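Local coordinates for hypothetical protein yxiM (Bacillus subtilis, PDB 2O14), which probably acts as an esterase of the GDSL lipolytic family, although its substrate is not known, at residues 168-171 with 172-175; 185-188 with 189-193. All coordinates share one frame; numbering follows the deposited sequence.

Interaction 1. Residues 168-171 with 172-175; sequences GGDS and TVCN
Asp170 folds back on Thr172 and takes two of its donors on a single carboxylate oxygen. With CG wedged between the backbone N and the carbonyl carbon (chi1 53°), OD1 stands 2.9 Å from Thr172 N, which meets its anti side 26° out of the carboxylate plane, closing an Asx turn. Thr172 OG1, also 2.9 Å from Asp170 OD1, bonds to the syn lone pair of that oxygen, on the side of OD2. The backbone turns with it: Asp170 O accepts Cys174 N at 2.8 Å and Val173 N at 3.0 Å. With an alanine here the carboxylate is gone, and Thr172 N and OG1 would probably lose their shared acceptor, leaving OG1 its weak bond to Gln278 NE2.

Packing is tight behind this turn: Val173 CB lies 3.9 Å from Gly169 CA, and a side chain on Gly169 would run into it. The outer side is looser: Ser171, partly exposed, points away overall from 172-175, and its OG makes a weak hydrogen bond to Gly209 N.

Ser171, the probable nucleophile, thus sits on the turn after strand 164-169, in the family's GDS motif; its side chain touches His342, while Thr172 and Val173 rest on Gln237 of strand 233-237.

Interaction 2. Residues 185-188 with 189-193; sequences AGWG and QMLPH
Leu191 lies alongside Trp187, one turn further on, the two side chains pointing the same way. Leu191 CB begins over the backbone, 3.5 Å from Gly188 O. The next atom, CG, meets the indole at its edge, near the ring plane, 4.0 Å from Trp187 CZ3. At the end of the chain CD1 stays beside that same ring carbon, at 4.2 Å, so the leucine flanks the six-membered ring and does not cover its face. Trp187 reaches this place because its CG sits between the backbone N and the carbonyl carbon (chi1 69°). Its rotation is further fixed at the far end of the indole, where NE1 is hydrogen-bonded to Gln237 OE1.

Away from the indole, the bent chain of Met190, a selenomethionine, brings CE to 3.3 Å from Ala185 CB. That is closer than normal carbon packing, and the exact distance is doubtful. The start of this weakly bonded helix has two backbone bonds across the contact: Gln189 N to Gly186 O at 2.9 Å, and a weak one from Met190 N to Trp187 O at 3.1 Å.

Leu191 and Trp187 both touch Met235 of strand 233-237, whereas Met190 packs on helix 345-361. This short helix, 187-190, links strands 164-169 and 201-204 as the crossover of a beta-alpha-beta unit in the parallel-sheet SGNH hydrolase fold.

In the fold
Interactions 1 and 2 follow each other along one beta-alpha-beta unit, their centres about 9 Å apart, and both are largely buried. They meet through the backbone: Thr172 O lies 3.1 Å from Trp187 N and Val173 O lies 3.1 Å from Gly188 N, both probable hydrogen bonds that tie the loop after strand 164-169 to the first residues of helix 187-190. Gln237 serves both, packing on 172-175 and bonding the indole of Trp187. The chemistry differs with position. Interaction 1, at the C-terminal end of strand 164-169 beside the predicted catalytic residues, is polar and organised round one aspartate; the side-chain packing of interaction 2 is mainly apolar, filling space between sheet and helix 345-361, and reaches the surface at Pro192.

Interaction 1. Residues 168-171 with 172-175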
ATOM      1  N   GLY A 168      -1.003  -5.150  -5.209  1.00 18.50           N
ATOM      2  CA  GLY A 168      -2.421  -4.846  -5.187  1.00 17.87           C
ATOM      3  C   GLY A 168      -3.111  -5.961  -4.418  1.00 18.61           C
ATOM      4  O   GLY A 168      -2.690  -7.119  -4.500  1.00 17.93           O
ATOM      5  N   GLY A 169      -4.151  -5.639  -3.658  1.00 16.77           N
ATOM      6  CA  GLY A 169      -4.835  -6.681  -2.911  1.00 15.43           C
ATOM      7  C   GLY A 169      -5.885  -6.172  -1.947  1.00 15.69           C
ATOM      8  O   GLY A 169      -6.288  -5.007  -2.011  1.00 12.88           O
ATOM      9  N   ASP A 170      -6.327  -7.055  -1.052  1.00 18.06           N
ATOM     10  CA  ASP A 170      -7.342  -6.721  -0.057  1.00 19.90           C
ATOM     11  C   ASP A 170      -6.807  -6.808   1.376  1.00 21.47           C
ATOM     12  O   ASP A 170      -5.619  -6.588   1.622  1.00 21.76           O
ATOM     13  CB  ASP A 170      -8.551  -7.653  -0.203  1.00 20.56           C
ATOM     14  CG  ASP A 170      -8.161  -9.126  -0.186  1.00 20.52           C
ATOM     15  OD1 ASP A 170      -7.233  -9.486   0.569  1.00 19.40           O
ATOM     16  OD2 ASP A 170      -8.791  -9.925  -0.915  1.00 18.83           O
ATOM     17  N   SER A 171      -7.695  -7.139   2.314  1.00 19.31           N
ATOM     18  CA  SER A 171      -7.353  -7.258   3.731  1.00 19.66           C
ATOM     19  C   SER A 171      -6.294  -8.318   4.056  1.00 19.39           C
ATOM     20  O   SER A 171      -5.585  -8.204   5.064  1.00 18.33           O
ATOM     21  CB  SER A 171      -8.613  -7.565   4.545  1.00 32.20           C
ATOM     22  OG  SER A 171      -9.578  -6.535   4.417  1.00 37.95           O
ATOM     23  N   THR A 172      -6.190  -9.355   3.230  1.00 19.25           N
ATOM     24  CA  THR A 172      -5.204 -10.401   3.489  1.00 20.80           C
ATOM     25  C   THR A 172      -3.850 -10.057   2.867  1.00 22.08           C
ATOM     26  O   THR A 172      -2.877 -10.793   3.048  1.00 24.97           O
ATOM     27  CB  THR A 172      -5.667 -11.776   2.941  1.00 18.53           C
ATOM     28  OG1 THR A 172      -5.722 -11.741   1.509  1.00 19.66           O
ATOM     29  CG2 THR A 172      -7.047 -12.124   3.477  1.00 16.61           C
ATOM     30  N   VAL A 173      -3.792  -8.928   2.159  1.00 22.13           N
ATOM     31  CA  VAL A 173      -2.572  -8.480   1.481  1.00 21.36           C
ATOM     32  C   VAL A 173      -2.021  -7.134   1.964  1.00 21.81           C
ATOM     33  O   VAL A 173      -0.805  -6.935   2.024  1.00 21.56           O
ATOM     34  CB  VAL A 173      -2.817  -8.350  -0.047  1.00 18.82           C
ATOM     35  CG1 VAL A 173      -1.542  -7.912  -0.750  1.00 18.64           C
ATOM     36  CG2 VAL A 173      -3.320  -9.671  -0.612  1.00 19.17           C
ATOM     37  N   CYS A 174      -2.922  -6.221   2.313  1.00 21.04           N
ATOM     38  CA  CYS A 174      -2.558  -4.865   2.734  1.00 21.98           C
ATOM     39  C   CYS A 174      -1.690  -4.712   3.974  1.00 22.33           C
ATOM     40  O   CYS A 174      -1.403  -5.675   4.689  1.00 22.48           O
ATOM     41  CB  CYS A 174      -3.824  -4.026   2.925  1.00 18.69           C
ATOM     42  SG  CYS A 174      -4.789  -4.472   4.381  1.00 20.13           S
ATOM     43  N   ASN A 175      -1.272  -3.470   4.210  1.00 19.81           N
ATOM     44  CA  ASN A 175      -0.446  -3.131   5.358  1.00 18.59           C
ATOM     45  C   ASN A 175      -1.295  -2.774   6.572  1.00 17.83           C
ATOM     46  O   ASN A 175      -2.345  -2.142   6.449  1.00 14.67           O
ATOM     47  CB  ASN A 175       0.446  -1.923   5.055  1.00 23.05           C
ATOM     48  CG  ASN A 175       1.546  -2.232   4.069  1.00 26.65           C
ATOM     49  OD1 ASN A 175       2.088  -3.337   4.054  1.00 25.08           O
ATOM     50  ND2 ASN A 175       1.909  -1.241   3.253  1.00 27.63           N
TER

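Interaction 2. Residues 185-188 with 189-193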
ATOM      1  N   ALA A 185      -1.673  -8.616   9.750  1.00 27.49           N
ATOM      2  CA  ALA A 185      -0.849  -8.183   8.629  1.00 25.55           C
ATOM      3  C   ALA A 185      -1.237  -8.871   7.320  1.00 24.05           C
ATOM      4  O   ALA A 185      -1.792  -9.969   7.321  1.00 22.76           O
ATOM      5  CB  ALA A 185       0.624  -8.436   8.939  1.00 18.80           C
ATOM      6  N   GLY A 186      -0.961  -8.203   6.205  1.00 21.28           N
ATOM      7  CA  GLY A 186      -1.250  -8.779   4.905  1.00 21.01           C
ATOM      8  C   GLY A 186       0.088  -9.318   4.454  1.00 19.94           C
ATOM      9  O   GLY A 186       1.112  -8.773   4.855  1.00 20.13           O
ATOM     10  N   TRP A 187       0.119 -10.363   3.635  1.00 25.31           N
ATOM     11  CA  TRP A 187       1.419 -10.893   3.241  1.00 25.12           C
ATOM     12  C   TRP A 187       2.252  -9.927   2.411  1.00 24.18           C
ATOM     13  O   TRP A 187       3.464 -10.086   2.307  1.00 24.68           O
ATOM     14  CB  TRP A 187       1.294 -12.259   2.538  1.00 22.00           C
ATOM     15  CG  TRP A 187       0.664 -12.290   1.173  1.00 23.67           C
ATOM     16  CD1 TRP A 187      -0.634 -12.595   0.872  1.00 23.71           C
ATOM     17  CD2 TRP A 187       1.336 -12.119  -0.082  1.00 23.91           C
ATOM     18  NE1 TRP A 187      -0.808 -12.636  -0.492  1.00 23.02           N
ATOM     19  CE2 TRP A 187       0.385 -12.347  -1.101  1.00 23.94           C
ATOM     20  CE3 TRP A 187       2.653 -11.799  -0.444  1.00 24.32           C
ATOM     21  CZ2 TRP A 187       0.708 -12.267  -2.460  1.00 25.90           C
ATOM     22  CZ3 TRP A 187       2.976 -11.719  -1.796  1.00 25.17           C
ATOM     23  CH2 TRP A 187       2.006 -11.952  -2.786  1.00 26.11           C
ATOM     24  N   GLY A 188       1.611  -8.915   1.836  1.00 23.93           N
ATOM     25  CA  GLY A 188       2.356  -7.935   1.068  1.00 24.71           C
ATOM     26  C   GLY A 188       3.190  -7.103   2.028  1.00 25.38           C
ATOM     27  O   GLY A 188       4.215  -6.528   1.662  1.00 26.61           O
ATOM     28  N   GLN A 189       2.746  -7.045   3.277  1.00 22.78           N
ATOM     29  CA  GLN A 189       3.450  -6.294   4.305  1.00 24.48           C
ATOM     30  C   GLN A 189       4.699  -7.056   4.752  1.00 27.44           C
ATOM     31  O   GLN A 189       5.654  -6.460   5.245  1.00 26.36           O
ATOM     32  CB  GLN A 189       2.520  -6.062   5.497  1.00 25.24           C
ATOM     33  CG  GLN A 189       3.184  -5.452   6.725  1.00 24.51           C
ATOM     34  CD  GLN A 189       2.212  -5.290   7.882  1.00 26.27           C
ATOM     35  OE1 GLN A 189       2.610  -4.979   9.007  1.00 26.14           O
ATOM     36  NE2 GLN A 189       0.927  -5.498   7.609  1.00 20.93           N
HETATM   37  N   MSE A 190       4.683  -8.377   4.573  1.00 28.96           N
HETATM   38  CA  MSE A 190       5.812  -9.221   4.963  1.00 32.92           C
HETATM   39  C   MSE A 190       6.747  -9.539   3.802  1.00 32.25           C
HETATM   40  O   MSE A 190       7.822 -10.103   3.995  1.00 32.34           O
HETATM   41  CB  MSE A 190       5.310 -10.529   5.578  1.00 40.48           C
HETATM   42  CG  MSE A 190       5.657 -10.674   7.046  1.00 48.13           C
HETATM   43 SE   MSE A 190       4.873  -9.281   8.136  1.00 52.99          SE
HETATM   44  CE  MSE A 190       3.316 -10.255   8.735  1.00 54.80           C
ATOM     45  N   LEU A 191       6.328  -9.178   2.599  1.00 33.34           N
ATOM     46  CA  LEU A 191       7.121  -9.414   1.404  1.00 34.68           C
ATOM     47  C   LEU A 191       8.555  -8.904   1.543  1.00 36.17           C
ATOM     48  O   LEU A 191       9.513  -9.621   1.238  1.00 36.27           O
ATOM     49  CB  LEU A 191       6.465  -8.733   0.206  1.00 28.42           C
ATOM     50  CG  LEU A 191       6.244  -9.566  -1.053  1.00 29.14           C
ATOM     51  CD1 LEU A 191       5.778  -8.632  -2.163  1.00 26.08           C
ATOM     52  CD2 LEU A 191       7.524 -10.287  -1.462  1.00 26.66           C
ATOM     53  N   PRO A 192       8.727  -7.654   2.002  1.00 43.12           N
ATOM     54  CA  PRO A 192      10.089  -7.131   2.141  1.00 44.77           C
ATOM     55  C   PRO A 192      11.052  -8.005   2.947  1.00 46.71           C
ATOM     56  O   PRO A 192      12.269  -7.917   2.772  1.00 46.40           O
ATOM     57  CB  PRO A 192       9.873  -5.737   2.745  1.00 34.84           C
ATOM     58  CG  PRO A 192       8.524  -5.823   3.394  1.00 35.75           C
ATOM     59  CD  PRO A 192       7.730  -6.660   2.438  1.00 34.24           C
ATOM     60  N   HIS A 193      10.510  -8.862   3.808  1.00 48.02           N
ATOM     61  CA  HIS A 193      11.336  -9.753   4.623  1.00 49.54           C
ATOM     62  C   HIS A 193      11.810 -10.967   3.826  1.00 49.34           C
ATOM     63  O   HIS A 193      12.495 -11.837   4.368  1.00 50.52           O
ATOM     64  CB  HIS A 193      10.554 -10.251   5.846  1.00 64.08           C
ATOM     65  CG  HIS A 193      10.075  -9.160   6.754  1.00 67.13           C
ATOM     66  ND1 HIS A 193       9.257  -8.137   6.322  1.00 69.40           N
ATOM     67  CD2 HIS A 193      10.275  -8.949   8.076  1.00 68.44           C
ATOM     68  CE1 HIS A 193       8.975  -7.343   7.340  1.00 69.37           C
ATOM     69  NE2 HIS A 193       9.579  -7.813   8.416  1.00 69.38           N
TER